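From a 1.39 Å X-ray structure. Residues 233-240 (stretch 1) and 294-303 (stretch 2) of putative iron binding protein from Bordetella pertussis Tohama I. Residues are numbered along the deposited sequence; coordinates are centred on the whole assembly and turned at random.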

ATOM      1  N   GLY A 233      13.212  -0.969 -14.691  1.00 24.89           N
ATOM      2  CA  GLY A 233      11.910  -0.559 -14.191  1.00 23.03           C
ATOM      3  C   GLY A 233      11.536  -1.245 -12.894  1.00 21.75           C
ATOM      4  O   GLY A 233      12.120  -2.277 -12.532  1.00 22.62           O
ATOM      5  N   GLY A 234      10.555  -0.666 -12.202  1.00 19.41           N
ATOM      6  CA  GLY A 234      10.163  -1.144 -10.898  1.00 16.50           C
ATOM      7  C   GLY A 234       8.682  -1.422 -10.762  1.00 14.25           C
ATOM      8  O   GLY A 234       7.863  -1.039 -11.596  1.00 13.87           O
ATOM      9  N   THR A 235       8.347  -2.088  -9.665  1.00 11.79           N
ATOM     10  CA  THR A 235       6.982  -2.480  -9.327  1.00 10.85           C
ATOM     11  C   THR A 235       6.261  -1.347  -8.627  1.00 10.25           C
ATOM     12  O   THR A 235       6.847  -0.642  -7.806  1.00 11.04           O
ATOM     13  CB  THR A 235       7.051  -3.717  -8.417  1.00 10.74           C
ATOM     14  OG1 THR A 235       7.632  -4.817  -9.140  1.00 11.58           O
ATOM     15  CG2 THR A 235       5.659  -4.155  -7.944  1.00 10.52           C
ATOM     16  N   HIS A 236       4.983  -1.173  -8.953  1.00  9.76           N
ATOM     17  CA  HIS A 236       4.137  -0.189  -8.334  1.00  9.70           C
ATOM     18  C   HIS A 236       3.880  -0.521  -6.878  1.00  9.97           C
ATOM     19  O   HIS A 236       3.448  -1.622  -6.550  1.00 10.53           O
ATOM     20  CB  HIS A 236       2.784  -0.126  -9.049  1.00  9.95           C
ATOM     21  CG  HIS A 236       1.831   0.835  -8.415  1.00 10.01           C
ATOM     22  ND1 HIS A 236       0.748   0.474  -7.635  1.00 12.87           N
ATOM     23  CD2 HIS A 236       1.845   2.183  -8.433  1.00  8.53           C
ATOM     24  CE1 HIS A 236       0.131   1.574  -7.221  1.00  9.60           C
ATOM     25  NE2 HIS A 236       0.784   2.620  -7.690  1.00 12.05           N
ATOM     26  N   VAL A 237       4.096   0.465  -6.016  1.00 10.37           N
ATOM     27  CA  VAL A 237       3.742   0.362  -4.613  1.00 10.73           C
ATOM     28  C   VAL A 237       2.915   1.555  -4.150  1.00 10.27           C
ATOM     29  O   VAL A 237       3.154   2.711  -4.539  1.00 11.12           O
ATOM     30  CB  VAL A 237       4.975   0.187  -3.677  1.00 11.01           C
ATOM     31  CG1 VAL A 237       5.831  -0.987  -4.114  1.00 12.51           C
ATOM     32  CG2 VAL A 237       5.803   1.474  -3.538  1.00 12.39           C
ATOM     33  N   ASN A 238       1.892   1.270  -3.361  1.00 10.32           N
ATOM     34  CA  ASN A 238       1.347   2.301  -2.471  1.00 10.71           C
ATOM     35  C   ASN A 238       1.964   2.035  -1.080  1.00 10.10           C
ATOM     36  O   ASN A 238       2.822   1.153  -0.920  1.00  9.87           O
ATOM     37  CB  ASN A 238      -0.206   2.378  -2.463  1.00 11.88           C
ATOM     38  CG  ASN A 238      -0.754   3.797  -2.167  1.00 13.92           C
ATOM     39  OD1 ASN A 238      -0.158   4.577  -1.452  1.00 15.79           O
ATOM     40  ND2 ASN A 238      -1.901   4.145  -2.800  1.00 16.80           N
ATOM     41  N   ILE A 239       1.554   2.800  -0.088  1.00 10.55           N
ATOM     42  CA  ILE A 239       2.192   2.736   1.213  1.00 10.46           C
ATOM     43  C   ILE A 239       1.221   2.841   2.356  1.00 10.71           C
ATOM     44  O   ILE A 239       0.114   3.323   2.206  1.00 11.77           O
ATOM     45  CB  ILE A 239       3.228   3.888   1.345  1.00 10.70           C
ATOM     46  CG1 ILE A 239       2.540   5.263   1.301  1.00 11.85           C
ATOM     47  CG2 ILE A 239       4.339   3.761   0.315  1.00 11.27           C
ATOM     48  CD1 ILE A 239       3.488   6.422   1.659  1.00 12.84           C
ATOM     49  N   SER A 240       1.670   2.408   3.525  1.00  9.99           N
ATOM     50  CA  SER A 240       1.159   2.979   4.777  1.00 10.12           C
ATOM     51  C   SER A 240       2.208   3.972   5.265  1.00 10.64           C
ATOM     52  O   SER A 240       3.364   3.905   4.867  1.00  9.79           O
ATOM     53  CB  SER A 240       0.896   1.919   5.849  1.00 10.38           C
ATOM     54  OG  SER A 240       2.117   1.466   6.428  1.00 11.12           O
TER
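Stretch 2 294-303: PLKVDTLPVA

Two extended segments need not form a full sheet to hold each other in register; one residue bonded through both its amide and its carbonyl can suffice. Here that residue is Thr235. Its N donates to Lys296 O at 2.8 Å, nearly linear at 173°, and its O accepts from Asp298 N at 3.0 Å. The two bonds flank Val297, giving a single beta bridge with CA atoms of Thr235 and Val297 5.0 Å apart. Stretch 2 is extended from Pro294 to Asp298 without forming a regular strand; the bonds have the parallel pattern, while the chains cross at a steep slant.

Water extends the pairing. Water 1 accepts from Gly234 N (3.2 Å) and donates to Asp298 OD1 (2.7 Å), while water 2 donates to Thr235 OG1 (2.8 Å) and accepts from Lys296 N (2.9 Å). Asp298 OD1 also receives Leu300 N at 3.1 Å, tying down the turn that follows.

The closest CA pair is Gly234 CA and Asp298 CA, 3.8 Å apart; a CB on Gly234 would clash with Asp298 N. Beyond the bridge, contact becomes apolar. Val237 CG2 meets Val297 CG1 at 4.0 Å and Val302 CG1 at 4.4 Å, and Ile239 CD1 reaches Val302 CG2 at 4.3 Å. Val237 and Ile239, alternate residues of the strand, thus both point toward stretch 2.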

ATOM      1  N   PRO A 294      12.888 -11.249  -5.501  1.00 16.08           N
ATOM      2  CA  PRO A 294      13.410  -9.903  -5.285  1.00 16.13           C
ATOM      3  C   PRO A 294      12.401  -8.830  -5.709  1.00 15.56           C
ATOM      4  O   PRO A 294      11.764  -8.935  -6.756  1.00 16.97           O
ATOM      5  CB  PRO A 294      14.657  -9.884  -6.183  1.00 16.70           C
ATOM      6  CG  PRO A 294      14.374 -10.872  -7.214  1.00 18.35           C
ATOM      7  CD  PRO A 294      13.644 -11.975  -6.535  1.00 17.12           C
ATOM      8  N   LEU A 295      12.231  -7.827  -4.859  1.00 14.62           N
ATOM      9  CA  LEU A 295      11.382  -6.680  -5.143  1.00 13.62           C
ATOM     10  C   LEU A 295      12.231  -5.520  -5.654  1.00 14.01           C
ATOM     11  O   LEU A 295      13.175  -5.113  -4.992  1.00 15.35           O
ATOM     12  CB  LEU A 295      10.625  -6.242  -3.880  1.00 13.35           C
ATOM     13  CG  LEU A 295       9.801  -4.948  -3.973  1.00 12.49           C
ATOM     14  CD1 LEU A 295       8.654  -5.070  -4.942  1.00 11.64           C
ATOM     15  CD2 LEU A 295       9.286  -4.536  -2.596  1.00 13.60           C
ATOM     16  N   LYS A 296      11.896  -5.022  -6.831  1.00 13.60           N
ATOM     17  CA  LYS A 296      12.430  -3.780  -7.365  1.00 15.39           C
ATOM     18  C   LYS A 296      11.296  -2.777  -7.246  1.00 13.83           C
ATOM     19  O   LYS A 296      10.243  -2.937  -7.859  1.00 14.63           O
ATOM     20  CB  LYS A 296      12.872  -3.947  -8.831  1.00 17.05           C
ATOM     21  CG  LYS A 296      13.568  -2.752  -9.446  1.00 22.58           C
ATOM     22  CD  LYS A 296      14.846  -2.353  -8.720  1.00 27.67           C
ATOM     23  CE  LYS A 296      15.805  -1.539  -9.609  1.00 30.45           C
ATOM     24  NZ  LYS A 296      16.294  -0.286  -8.931  1.00 32.50           N
ATOM     25  N   VAL A 297      11.498  -1.765  -6.422  1.00 13.12           N
ATOM     26  CA  VAL A 297      10.481  -0.753  -6.177  1.00 12.63           C
ATOM     27  C   VAL A 297      10.594   0.352  -7.215  1.00 13.13           C
ATOM     28  O   VAL A 297      11.685   0.833  -7.495  1.00 13.76           O
ATOM     29  CB  VAL A 297      10.627  -0.138  -4.763  1.00 12.64           C
ATOM     30  CG1 VAL A 297       9.625   0.952  -4.540  1.00 12.33           C
ATOM     31  CG2 VAL A 297      10.529  -1.209  -3.693  1.00 13.66           C
ATOM     32  N   ASP A 298       9.464   0.742  -7.801  1.00 12.81           N
ATOM     33  CA  ASP A 298       9.428   1.870  -8.720  1.00 13.42           C
ATOM     34  C   ASP A 298      10.148   3.063  -8.101  1.00 13.47           C
ATOM     35  O   ASP A 298       9.864   3.432  -6.962  1.00 13.68           O
ATOM     36  CB  ASP A 298       7.962   2.166  -9.023  1.00 13.68           C
ATOM     37  CG  ASP A 298       7.759   3.130 -10.148  1.00 14.32           C
ATOM     38  OD1 ASP A 298       8.733   3.695 -10.705  1.00 13.84           O
ATOM     39  OD2 ASP A 298       6.597   3.385 -10.523  1.00 14.68           O
ATOM     40  N   THR A 299      11.073   3.671  -8.856  1.00 14.29           N
ATOM     41  CA  THR A 299      11.764   4.870  -8.363  1.00 14.65           C
ATOM     42  C   THR A 299      10.894   6.120  -8.335  1.00 14.48           C
ATOM     43  O   THR A 299      11.257   7.128  -7.727  1.00 14.98           O
ATOM     44  CB  THR A 299      13.027   5.170  -9.169  1.00 14.79           C
ATOM     45  OG1 THR A 299      12.698   5.288 -10.562  1.00 18.16           O
ATOM     46  CG2 THR A 299      14.052   4.044  -9.053  1.00 16.28           C
ATOM     47  N   LEU A 300       9.728   6.058  -8.980  1.00 14.22           N
ATOM     48  CA  LEU A 300       8.787   7.160  -8.987  1.00 14.45           C
ATOM     49  C   LEU A 300       8.537   7.668  -7.560  1.00 14.54           C
ATOM     50  O   LEU A 300       8.275   6.868  -6.654  1.00 14.39           O
ATOM     51  CB  LEU A 300       7.459   6.689  -9.600  1.00 15.05           C
ATOM     52  CG  LEU A 300       6.412   7.760  -9.841  1.00 14.89           C
ATOM     53  CD1 LEU A 300       6.806   8.592 -11.068  1.00 15.14           C
ATOM     54  CD2 LEU A 300       5.033   7.161 -10.066  1.00 15.66           C
ATOM     55  N   PRO A 301       8.605   8.968  -7.316  1.00 14.35           N
ATOM     56  CA  PRO A 301       8.122   9.501  -6.045  1.00 14.60           C
ATOM     57  C   PRO A 301       6.650   9.164  -5.871  1.00 14.46           C
ATOM     58  O   PRO A 301       5.859   9.433  -6.765  1.00 14.80           O
ATOM     59  CB  PRO A 301       8.355  11.013  -6.185  1.00 14.94           C
ATOM     60  CG  PRO A 301       9.416  11.120  -7.199  1.00 14.98           C
ATOM     61  CD  PRO A 301       9.165  10.023  -8.183  1.00 15.09           C
ATOM     62  N   VAL A 302       6.274   8.511  -4.778  1.00 14.39           N
ATOM     63  CA  VAL A 302       4.879   8.113  -4.620  1.00 14.59           C
ATOM     64  C   VAL A 302       3.954   9.306  -4.526  1.00 15.02           C
ATOM     65  O   VAL A 302       2.764   9.179  -4.776  1.00 14.86           O
ATOM     66  CB  VAL A 302       4.636   7.143  -3.436  1.00 14.09           C
ATOM     67  CG1 VAL A 302       5.253   5.795  -3.741  1.00 15.33           C
ATOM     68  CG2 VAL A 302       5.146   7.713  -2.099  1.00 14.25           C
ATOM     69  N   ALA A 303       4.487  10.489  -4.209  1.00 15.04           N
ATOM     70  CA  ALA A 303       3.670  11.694  -4.249  1.00 16.09           C
ATOM     71  C   ALA A 303       3.038  11.938  -5.633  1.00 16.38           C
ATOM     72  O   ALA A 303       1.967  12.522  -5.706  1.00 17.08           O
ATOM     73  CB  ALA A 303       4.459  12.907  -3.791  1.00 16.53           C
TER
HETATM   74  O   HOH W   1       9.671   2.315 -12.852  1.00 29.38           O
HETATM   75  O   HOH W   2       9.830  -6.313  -8.428  1.00 14.95           O